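Long-range contacts in FAD dependent oxidoreductase (Chelativorans sp. BNC1, PDB 6PXS), which oxidises iminodiacetate with the help of a bound FAD cofactor and belongs to the DadA family of oxidoreductases: residues Q31-K36 with N172-L177; V220-G225 with S269-R274; A90-E95 with I142-G147. All coordinates share one frame; numbering follows the deposited sequence.

Contact 1 (Q31-K36 with N172-L177); sequences QNHPGK and NDYVSL. With FAD (flavin-adenine dinucleotide), chain E.
At the adenosine end of the FAD pocket, His33 and Tyr174 meet rim to rim beside the cofactor. His33 CE1 lies 3.7 Å from Tyr174 CE1, near the plane of both rings, and the planes stand 74° apart, so neither ring lies over the other. His33 CG sits beside its own backbone N (chi1 -80°), which keeps the imidazole on the same side as the main-chain N-H. Both groups can therefore grip one ribose hydroxyl: His33 N donates to FAD O2B at 2.8 Å in a nearly straight bond (179°), while His33 ND1 is hydrogen-bonded to the same O2B, also at 2.8 Å, with either as possible donor. An alanine here, lacking the ring, would probably cost O2B its side-chain partner and open a gap at the rim of Tyr174. The adenine is held more lightly, by weak bonds from Gln31 N to FAD N3A (3.3 Å) and from FAD N6A to Val175 O (3.4 Å). Between the two segments, Asn172 ND2 gives a weak bond to Gln31 O at 3.0 Å; Asn172 OD1 is taken by Tyr273 N of the second subunit. Asp30, which binds FAD, comes just after strand 26-29 and immediately before this loop, the place of the acidic residue in Rossmann-type dinucleotide folds. Trp206 stacks on His33, His33 of the second subunit meets Tyr174 edge-to-face, Tyr174 packs against helix 207-211, and Val175 touches Ile29 of strand 26-29 and Cys186 of strand 183-187.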
loop_
_atom_site.group_PDB
_atom_site.type_symbol
_atom_site.label_atom_id
_atom_site.label_comp_id
_atom_site.label_asym_id
_atom_site.label_seq_id
_atom_site.Cartn_x
_atom_site.Cartn_y
_atom_site.Cartn_z
ATOM N N GLN A 31 -13.229 9.288 14.165
ATOM C CA GLN A 31 -11.797 9.430 13.932
ATOM C C GLN A 31 -11.300 8.469 12.859
ATOM O O GLN A 31 -10.311 8.764 12.178
ATOM C CB GLN A 31 -11.038 9.201 15.243
ATOM C CG GLN A 31 -9.518 9.250 15.137
ATOM C CD GLN A 31 -8.991 10.634 14.816
ATOM O OE1 GLN A 31 -9.438 11.276 13.867
ATOM N NE2 GLN A 31 -8.035 11.102 15.612
ATOM N N ASN A 32 -11.971 7.330 12.687
ATOM C CA ASN A 32 -11.520 6.280 11.774
ATOM C C ASN A 32 -10.166 5.729 12.220
ATOM O O ASN A 32 -9.197 5.701 11.458
ATOM C CB ASN A 32 -11.454 6.794 10.333
ATOM C CG ASN A 32 -11.370 5.671 9.316
ATOM O OD1 ASN A 32 -12.375 5.288 8.716
ATOM N ND2 ASN A 32 -10.172 5.134 9.119
ATOM N N HIS A 33 -10.105 5.291 13.477
ATOM C CA HIS A 33 -8.890 4.718 14.044
ATOM C C HIS A 33 -8.369 3.598 13.152
ATOM O O HIS A 33 -9.156 2.946 12.454
ATOM C CB HIS A 33 -9.147 4.171 15.450
ATOM C CG HIS A 33 -9.164 5.217 16.522
ATOM N ND1 HIS A 33 -10.304 5.905 16.873
ATOM C CD2 HIS A 33 -8.180 5.681 17.327
ATOM C CE1 HIS A 33 -10.021 6.755 17.846
ATOM N NE2 HIS A 33 -8.738 6.638 18.140
ATOM N N PRO A 34 -7.061 3.349 13.133
ATOM C CA PRO A 34 -6.562 2.129 12.488
ATOM C C PRO A 34 -7.121 0.893 13.179
ATOM O O PRO A 34 -7.143 0.803 14.408
ATOM C CB PRO A 34 -5.042 2.238 12.650
ATOM C CG PRO A 34 -4.782 3.692 12.820
ATOM C CD PRO A 34 -5.963 4.229 13.567
ATOM N N GLY A 35 -7.577 -0.062 12.375
ATOM C CA GLY A 35 -8.209 -1.253 12.898
ATOM C C GLY A 35 -9.705 -1.148 13.081
ATOM O O GLY A 35 -10.290 -2.010 13.748
ATOM N N LYS A 36 -10.338 -0.121 12.519
ATOM C CA LYS A 36 -11.786 0.022 12.596
ATOM C C LYS A 36 -12.462 -1.286 12.214
ATOM O O LYS A 36 -12.260 -1.801 11.112
ATOM C CB LYS A 36 -12.240 1.156 11.674
ATOM C CG LYS A 36 -13.731 1.442 11.703
ATOM C CD LYS A 36 -14.067 2.683 10.888
ATOM C CE LYS A 36 -15.559 2.971 10.898
ATOM N NZ LYS A 36 -15.887 4.218 10.155
ATOM N N ASN A 172 -14.238 14.202 10.570
ATOM C CA ASN A 172 -13.134 13.406 11.094
ATOM C C ASN A 172 -12.510 14.181 12.248
ATOM O O ASN A 172 -11.884 15.225 12.036
ATOM C CB ASN A 172 -12.107 13.109 10.005
ATOM C CG ASN A 172 -11.086 12.069 10.431
ATOM O OD1 ASN A 172 -9.957 12.400 10.792
ATOM N ND2 ASN A 172 -11.482 10.803 10.389
ATOM N N ASP A 173 -12.686 13.676 13.464
ATOM C CA ASP A 173 -12.221 14.381 14.650
ATOM C C ASP A 173 -12.215 13.408 15.819
ATOM O O ASP A 173 -12.857 12.356 15.777
ATOM C CB ASP A 173 -13.106 15.596 14.954
ATOM C CG ASP A 173 -12.436 16.591 15.878
ATOM O OD1 ASP A 173 -11.263 16.367 16.243
ATOM O OD2 ASP A 173 -13.081 17.600 16.237
ATOM N N TYR A 174 -11.472 13.773 16.862
ATOM C CA TYR A 174 -11.391 12.995 18.092
ATOM C C TYR A 174 -11.980 13.830 19.216
ATOM O O TYR A 174 -11.476 14.917 19.515
ATOM C CB TYR A 174 -9.945 12.603 18.407
ATOM C CG TYR A 174 -9.806 11.625 19.554
ATOM C CD1 TYR A 174 -10.010 10.264 19.358
ATOM C CD2 TYR A 174 -9.461 12.058 20.829
ATOM C CE1 TYR A 174 -9.881 9.363 20.401
ATOM C CE2 TYR A 174 -9.330 11.166 21.878
ATOM C CZ TYR A 174 -9.540 9.819 21.659
ATOM O OH TYR A 174 -9.411 8.924 22.699
ATOM N N VAL A 175 -13.049 13.326 19.831
ATOM C CA VAL A 175 -13.756 14.034 20.886
ATOM C C VAL A 175 -13.619 13.246 22.184
ATOM O O VAL A 175 -13.199 12.087 22.198
ATOM C CB VAL A 175 -15.240 14.266 20.541
ATOM C CG1 VAL A 175 -15.360 15.092 19.270
ATOM C CG2 VAL A 175 -15.974 12.938 20.402
ATOM N N SER A 176 -13.987 13.899 23.286
ATOM C CA SER A 176 -13.888 13.295 24.608
ATOM C C SER A 176 -15.178 13.527 25.385
ATOM O O SER A 176 -16.168 14.006 24.823
ATOM C CB SER A 176 -12.688 13.868 25.363
ATOM O OG SER A 176 -12.356 13.068 26.484
ATOM N N LEU A 177 -15.177 13.195 26.676
ATOM C CA LEU A 177 -16.359 13.321 27.515
ATOM C C LEU A 177 -15.954 13.763 28.912
ATOM O O LEU A 177 -14.904 13.358 29.418
ATOM C CB LEU A 177 -17.126 11.993 27.605
ATOM C CG LEU A 177 -17.695 11.427 26.301
ATOM C CD1 LEU A 177 -18.261 10.035 26.533
ATOM C CD2 LEU A 177 -18.762 12.347 25.729
HETATM P PA FAD E . -16.180 0.169 14.867
HETATM O O1A FAD E . -14.761 -0.067 15.229
HETATM O O2A FAD E . -16.542 -0.253 13.440
HETATM O O5B FAD E . -16.598 1.664 15.091
HETATM C C5B FAD E . -15.920 2.497 16.055
HETATM C C4B FAD E . -15.667 3.845 15.431
HETATM O O4B FAD E . -15.654 4.861 16.461
HETATM C C3B FAD E . -14.333 3.967 14.694
HETATM O O3B FAD E . -14.494 4.710 13.492
HETATM C C2B FAD E . -13.455 4.709 15.703
HETATM O O2B FAD E . -12.410 5.444 15.075
HETATM C C1B FAD E . -14.486 5.641 16.330
HETATM N N9A FAD E . -14.118 6.157 17.644
HETATM C C8A FAD E . -13.795 5.433 18.761
HETATM N N7A FAD E . -13.500 6.169 19.807
HETATM C C5A FAD E . -13.640 7.469 19.342
HETATM C C6A FAD E . -13.471 8.722 19.961
HETATM N N6A FAD E . -13.107 8.879 21.237
HETATM N N1A FAD E . -13.689 9.825 19.212
HETATM C C2A FAD E . -14.051 9.680 17.935
HETATM N N3A FAD E . -14.240 8.551 17.248
HETATM C C4A FAD E . -14.018 7.476 18.011
HETATM N N1 FAD E . -19.579 -9.507 12.248
HETATM C C2 FAD E . -20.526 -10.240 11.592
HETATM O O2 FAD E . -21.731 -10.105 11.833
HETATM N N3 FAD E . -20.141 -11.156 10.629
HETATM C C4 FAD E . -18.845 -11.427 10.242
HETATM O O4 FAD E . -18.623 -12.267 9.372
HETATM C C4X FAD E . -17.845 -10.646 10.947
HETATM N N5 FAD E . -16.593 -10.838 10.644
HETATM C C5X FAD E . -15.638 -10.092 11.316
HETATM C C6 FAD E . -14.293 -10.287 11.003
HETATM C C7 FAD E . -13.295 -9.560 11.645
HETATM C C7M FAD E . -11.854 -9.798 11.281
HETATM C C8 FAD E . -13.645 -8.622 12.629
HETATM C C8M FAD E . -12.587 -7.822 13.344
HETATM C C9 FAD E . -14.986 -8.426 12.942
HETATM C C9A FAD E . -15.982 -9.151 12.297
HETATM N N10 FAD E . -17.350 -8.971 12.591
HETATM C C10 FAD E . -18.310 -9.708 11.936
HETATM C "C1'" FAD E . -17.778 -8.010 13.621
HETATM C "C2'" FAD E . -17.994 -6.598 13.077
HETATM O "O2'" FAD E . -16.988 -6.278 12.116
HETATM C "C3'" FAD E . -17.917 -5.602 14.234
HETATM O "O3'" FAD E . -18.608 -6.137 15.358
HETATM C "C4'" FAD E . -18.503 -4.225 13.925
HETATM O "O4'" FAD E . -17.836 -3.682 12.786
HETATM C "C5'" FAD E . -18.370 -3.287 15.106
HETATM O "O5'" FAD E . -18.847 -1.979 14.730
HETATM P P FAD E . -18.708 -0.754 15.708
HETATM O O1P FAD E . -19.266 -1.150 17.080
HETATM O O2P FAD E . -19.274 0.491 15.128
HETATM O O3P FAD E . -17.131 -0.620 15.860
#

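Contact 2 (V220-G225 with S269-R274); sequences VVPQKG and SGFDYR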
loop_
_atom_site.group_PDB
_atom_site.type_symbol
_atom_site.label_atom_id
_atom_site.label_comp_id
_atom_site.label_asym_id
_atom_site.label_seq_id
_atom_site.Cartn_x
_atom_site.Cartn_y
_atom_site.Cartn_z
ATOM N N VAL A 220 -15.671 -3.519 27.621
ATOM C CA VAL A 220 -15.504 -3.829 26.204
ATOM C C VAL A 220 -14.065 -3.506 25.828
ATOM O O VAL A 220 -13.658 -2.337 25.854
ATOM C CB VAL A 220 -16.487 -3.055 25.315
ATOM C CG1 VAL A 220 -16.275 -3.417 23.849
ATOM C CG2 VAL A 220 -17.919 -3.340 25.739
ATOM N N VAL A 221 -13.304 -4.532 25.475
ATOM C CA VAL A 221 -11.897 -4.383 25.111
ATOM C C VAL A 221 -11.724 -4.947 23.708
ATOM O O VAL A 221 -12.563 -5.729 23.227
ATOM C CB VAL A 221 -10.967 -5.082 26.129
ATOM C CG1 VAL A 221 -11.181 -4.507 27.519
ATOM C CG2 VAL A 221 -11.207 -6.584 26.128
ATOM N N PRO A 222 -10.648 -4.575 23.017
ATOM C CA PRO A 222 -10.479 -5.024 21.631
ATOM C C PRO A 222 -10.021 -6.471 21.544
ATOM O O PRO A 222 -9.224 -6.946 22.358
ATOM C CB PRO A 222 -9.406 -4.075 21.085
ATOM C CG PRO A 222 -8.605 -3.705 22.275
ATOM C CD PRO A 222 -9.571 -3.656 23.429
ATOM N N GLN A 223 -10.543 -7.173 20.541
ATOM C CA GLN A 223 -10.094 -8.517 20.183
ATOM C C GLN A 223 -9.592 -8.448 18.744
ATOM O O GLN A 223 -10.391 -8.410 17.802
ATOM C CB GLN A 223 -11.213 -9.544 20.333
ATOM C CG GLN A 223 -10.764 -10.983 20.089
ATOM C CD GLN A 223 -11.922 -11.963 20.031
ATOM O OE1 GLN A 223 -12.857 -11.797 19.246
ATOM N NE2 GLN A 223 -11.864 -12.996 20.863
ATOM N N LYS A 224 -8.274 -8.424 18.579
ATOM C CA LYS A 224 -7.690 -8.339 17.248
ATOM C C LYS A 224 -8.180 -9.486 16.370
ATOM O O LYS A 224 -8.428 -10.600 16.840
ATOM C CB LYS A 224 -6.165 -8.360 17.342
ATOM C CG LYS A 224 -5.447 -8.393 16.005
ATOM C CD LYS A 224 -3.947 -8.291 16.199
ATOM C CE LYS A 224 -3.202 -8.419 14.884
ATOM N NZ LYS A 224 -1.726 -8.365 15.079
ATOM N N GLY A 225 -8.326 -9.197 15.080
ATOM C CA GLY A 225 -8.709 -10.207 14.116
ATOM C C GLY A 225 -8.093 -9.969 12.753
ATOM O O GLY A 225 -8.245 -8.888 12.178
ATOM N N SER A 269 -5.077 -8.831 22.876
ATOM C CA SER A 269 -4.204 -8.335 21.822
ATOM C C SER A 269 -3.955 -6.839 21.922
ATOM O O SER A 269 -2.966 -6.351 21.362
ATOM C CB SER A 269 -4.810 -8.652 20.454
ATOM O OG SER A 269 -6.023 -7.944 20.269
ATOM N N GLY A 270 -4.817 -6.103 22.616
ATOM C CA GLY A 270 -4.684 -4.667 22.607
ATOM C C GLY A 270 -4.933 -4.121 21.206
ATOM O O GLY A 270 -5.449 -4.801 20.316
ATOM N N PHE A 271 -4.550 -2.859 21.021
ATOM C CA PHE A 271 -4.698 -2.185 19.730
ATOM C C PHE A 271 -3.429 -2.364 18.895
ATOM O O PHE A 271 -2.743 -1.412 18.519
ATOM C CB PHE A 271 -5.032 -0.714 19.943
ATOM C CG PHE A 271 -6.316 -0.491 20.694
ATOM C CD1 PHE A 271 -6.310 -0.325 22.068
ATOM C CD2 PHE A 271 -7.528 -0.457 20.025
ATOM C CE1 PHE A 271 -7.488 -0.125 22.760
ATOM C CE2 PHE A 271 -8.709 -0.259 20.712
ATOM C CZ PHE A 271 -8.689 -0.091 22.082
ATOM N N ASP A 272 -3.128 -3.630 18.606
ATOM C CA ASP A 272 -1.930 -4.008 17.860
ATOM C C ASP A 272 -2.310 -4.141 16.391
ATOM O O ASP A 272 -2.754 -5.194 15.933
ATOM C CB ASP A 272 -1.345 -5.305 18.403
ATOM C CG ASP A 272 -0.046 -5.679 17.729
ATOM O OD1 ASP A 272 0.551 -4.800 17.073
ATOM O OD2 ASP A 272 0.375 -6.849 17.845
ATOM N N TYR A 273 -2.124 -3.054 15.641
ATOM C CA TYR A 273 -2.523 -2.998 14.234
ATOM C C TYR A 273 -1.368 -3.478 13.353
ATOM O O TYR A 273 -0.744 -2.724 12.604
ATOM C CB TYR A 273 -2.966 -1.586 13.872
ATOM C CG TYR A 273 -3.572 -1.457 12.495
ATOM C CD1 TYR A 273 -4.742 -2.129 12.165
ATOM C CD2 TYR A 273 -2.986 -0.650 11.530
ATOM C CE1 TYR A 273 -5.305 -2.009 10.906
ATOM C CE2 TYR A 273 -3.542 -0.523 10.271
ATOM C CZ TYR A 273 -4.700 -1.204 9.965
ATOM O OH TYR A 273 -5.254 -1.079 8.713
ATOM N N ARG A 274 -1.094 -4.775 13.460
ATOM C CA ARG A 274 -0.048 -5.431 12.691
ATOM C C ARG A 274 -0.591 -6.719 12.091
ATOM O O ARG A 274 -1.501 -7.345 12.642
ATOM C CB ARG A 274 1.183 -5.747 13.562
ATOM C CG ARG A 274 1.978 -4.525 13.981
ATOM C CD ARG A 274 2.992 -4.837 15.081
ATOM N NE ARG A 274 3.671 -6.117 14.880
ATOM C CZ ARG A 274 3.318 -7.261 15.461
ATOM N NH1 ARG A 274 2.287 -7.311 16.293
ATOM N NH2 ARG A 274 4.004 -8.365 15.208
#
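The first part of strand 220-231, in a four-stranded antiparallel sheet, meets the irregular loop 269-274 through Pro222 against Phe271 and Lys224 against Ser269, Asp272 and Arg274. The pyrrolidine and phenyl groups cross at about a right angle. Pro222 CG stands over the middle of one face of the Phe271 ring, 3.7 Å from its centroid and 14° off the normal, a CH-pi contact. Trp206 stacks with the same phenyl and Phe306 meets it edge-to-face, so the proline is one of several groups packed round this ring. Two residues along the strand, Lys224 N donates to Ser269 OG at 2.9 Å, which fixes the loop to the strand where it begins. The lysine side chain starts with CG anti to the backbone N (chi1 175°) and stays extended, running past the carbonyl of Asp272, whose O is 3.3 Å from Lys224 CD. At its end Lys224 NZ donates to Arg274 O at 2.7 Å, coming from above the carbonyl plane with a C=O...N angle of 132°. Its ion pair with Asp272 is long, with NZ 3.8 Å from OD2. That carboxylate also forms a salt bridge with Arg274: NH1 bonds Asp272 OD1 at 3.2 Å on the syn lone pair, in the guanidinium plane. Lys224 NZ and Arg274 NH1 are 4.3 Å apart, and the acid probably offsets their mutual repulsion. Arg274 NE turns to Thr298 OG1 of the third subunit. Weak bonds from Asp272 N to Gly270 O and from Arg274 N to Asp272 O close inverse gamma turns centred on Phe271 and Tyr273, and the Lys224-Asp272-Arg274 salt-bridge network ties this loop to the antiparallel sheet, whose strand goes on to Gly225 at the FAD pocket.

Contact 3 (A90-E95 with I142-G147); sequences ALVLAE and IHIPGG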
loop_
_atom_site.group_PDB
_atom_site.type_symbol
_atom_site.label_atom_id
_atom_site.label_comp_id
_atom_site.label_asym_id
_atom_site.label_seq_id
_atom_site.Cartn_x
_atom_site.Cartn_y
_atom_site.Cartn_z
ATOM N N ALA A 90 -25.785 -20.903 2.506
ATOM C CA ALA A 90 -24.617 -21.224 3.311
ATOM C C ALA A 90 -24.449 -22.731 3.396
ATOM O O ALA A 90 -25.417 -23.490 3.288
ATOM C CB ALA A 90 -24.727 -20.636 4.723
ATOM N N LEU A 91 -23.202 -23.154 3.589
ATOM C CA LEU A 91 -22.853 -24.554 3.788
ATOM C C LEU A 91 -22.207 -24.702 5.157
ATOM O O LEU A 91 -21.233 -24.008 5.465
ATOM C CB LEU A 91 -21.895 -25.050 2.700
ATOM C CG LEU A 91 -22.433 -25.090 1.270
ATOM C CD1 LEU A 91 -21.311 -25.394 0.295
ATOM C CD2 LEU A 91 -23.541 -26.118 1.137
ATOM N N VAL A 92 -22.748 -25.602 5.972
ATOM C CA VAL A 92 -22.223 -25.883 7.303
ATOM C C VAL A 92 -21.500 -27.220 7.239
ATOM O O VAL A 92 -22.093 -28.238 6.860
ATOM C CB VAL A 92 -23.336 -25.901 8.361
ATOM C CG1 VAL A 92 -22.746 -26.112 9.747
ATOM C CG2 VAL A 92 -24.135 -24.608 8.306
ATOM N N LEU A 93 -20.224 -27.217 7.603
ATOM C CA LEU A 93 -19.375 -28.394 7.524
ATOM C C LEU A 93 -18.993 -28.867 8.920
ATOM O O LEU A 93 -19.179 -28.170 9.920
ATOM C CB LEU A 93 -18.110 -28.100 6.707
ATOM C CG LEU A 93 -18.228 -28.014 5.185
ATOM C CD1 LEU A 93 -19.370 -27.114 4.770
ATOM C CD2 LEU A 93 -16.916 -27.513 4.591
ATOM N N ALA A 94 -18.455 -30.082 8.968
ATOM C CA ALA A 94 -17.886 -30.643 10.184
ATOM C C ALA A 94 -17.044 -31.843 9.782
ATOM O O ALA A 94 -17.255 -32.442 8.724
ATOM C CB ALA A 94 -18.971 -31.038 11.192
ATOM N N GLU A 95 -16.077 -32.185 10.634
ATOM C CA GLU A 95 -15.142 -33.249 10.285
ATOM C C GLU A 95 -15.800 -34.621 10.399
ATOM O O GLU A 95 -15.834 -35.386 9.430
ATOM C CB GLU A 95 -13.895 -33.163 11.167
ATOM C CG GLU A 95 -12.990 -31.978 10.841
ATOM C CD GLU A 95 -12.455 -32.015 9.416
ATOM O OE1 GLU A 95 -12.563 -33.075 8.762
ATOM O OE2 GLU A 95 -11.928 -30.983 8.949
ATOM N N ILE A 142 -24.444 -29.263 5.351
ATOM C CA ILE A 142 -25.841 -28.899 5.548
ATOM C C ILE A 142 -26.081 -27.597 4.801
ATOM O O ILE A 142 -25.374 -26.607 5.028
ATOM C CB ILE A 142 -26.185 -28.749 7.041
ATOM C CG1 ILE A 142 -25.909 -30.061 7.780
ATOM C CG2 ILE A 142 -27.642 -28.329 7.211
ATOM C CD1 ILE A 142 -25.973 -29.940 9.285
ATOM N N HIS A 143 -27.070 -27.596 3.915
ATOM C CA HIS A 143 -27.337 -26.461 3.042
ATOM C C HIS A 143 -28.431 -25.595 3.653
ATOM O O HIS A 143 -29.538 -26.079 3.914
ATOM C CB HIS A 143 -27.743 -26.943 1.649
ATOM C CG HIS A 143 -27.862 -25.843 0.642
ATOM N ND1 HIS A 143 -29.074 -25.315 0.255
ATOM C CD2 HIS A 143 -26.917 -25.171 -0.058
ATOM C CE1 HIS A 143 -28.872 -24.366 -0.641
ATOM N NE2 HIS A 143 -27.572 -24.259 -0.848
ATOM N N ILE A 144 -28.118 -24.323 3.877
ATOM C CA ILE A 144 -29.080 -23.349 4.391
ATOM C C ILE A 144 -29.278 -22.278 3.325
ATOM O O ILE A 144 -28.510 -21.306 3.281
ATOM C CB ILE A 144 -28.602 -22.722 5.712
ATOM C CG1 ILE A 144 -28.295 -23.809 6.744
ATOM C CG2 ILE A 144 -29.657 -21.765 6.254
ATOM C CD1 ILE A 144 -27.746 -23.271 8.051
ATOM N N PRO A 145 -30.282 -22.401 2.452
ATOM C CA PRO A 145 -30.424 -21.422 1.361
ATOM C C PRO A 145 -30.545 -19.984 1.837
ATOM O O PRO A 145 -30.278 -19.066 1.051
ATOM C CB PRO A 145 -31.700 -21.880 0.639
ATOM C CG PRO A 145 -31.869 -23.314 1.016
ATOM C CD PRO A 145 -31.321 -23.443 2.402
ATOM N N GLY A 146 -30.926 -19.754 3.097
ATOM C CA GLY A 146 -31.136 -18.399 3.576
ATOM C C GLY A 146 -29.875 -17.652 3.948
ATOM O O GLY A 146 -29.911 -16.423 4.072
ATOM N N GLY A 147 -28.763 -18.359 4.134
ATOM C CA GLY A 147 -27.516 -17.703 4.477
ATOM C C GLY A 147 -27.107 -16.683 3.437
ATOM O O GLY A 147 -27.152 -16.965 2.236
#
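Val92 lays its CG2 methyl against CD1 of Ile144, 3.9 Å away, on a face of the sheet that also carries Ala90 and Ile142. The extended Ile144 chain (chi2 177°) places CD1 at this meeting, and the two side chains cross obliquely. Val92 and Ile142 face each other directly, CB to CB at 4.2 Å. On the other face Leu91 CD2 approaches the imidazole of His143 at its edge, in the ring plane, 3.7 Å from CD2 of the histidine.

The backbones run antiparallel, with axes at 153°. Ala90 with Ile144 and Val92 with Ile142 are hydrogen-bonded pairs, and Leu91 with His143 is the non-hydrogen-bonded pair between them. Of the four bonds, Ile144 N to Ala90 O (2.9 Å) is almost straight at 178°. Ile144 O accepts twice, from Ala90 N at 2.9 Å and from Gly147 N at 3.1 Å, the two donors reaching opposite faces of its plane; the second bond closes a type I turn. Gly147 CA then lies 4.1 Å from Ala90 CB.

Strand 242-244 flanks Leu91, and helix 97-111 packs on Val92 and Ile142. Since the hydrogen bonds between the segments are all main chain, the register probably rests on the backbone ladder, while apolar packing of Val92 with Ile142 and Ile144 lines one face and Leu91 against the His143 ring edge the other.

From the N terminus, residues 31-36 follow strand 26-29 and are met, 136 residues later, by 172-177, so contact 1 closes a long loop, its two ends meeting at the adenosine end of FAD. Contact 3 is nested wholly inside that loop, joining two strands of the four-stranded mixed sheet; its centre is about 38 Å from that of contact 1, on the opposite side of the chain's centre. Contact 2 follows in series, closing a shorter loop that carries strands of the antiparallel sheet and also strand 242-244, neighbour of strand 90-93 in the sheet of contact 3. Contacts 1 and 2 touch: Tyr273 packs on Pro34 and Gly35. Contact 3 touches neither, its nearest atoms being about 20 Å from those of contact 2.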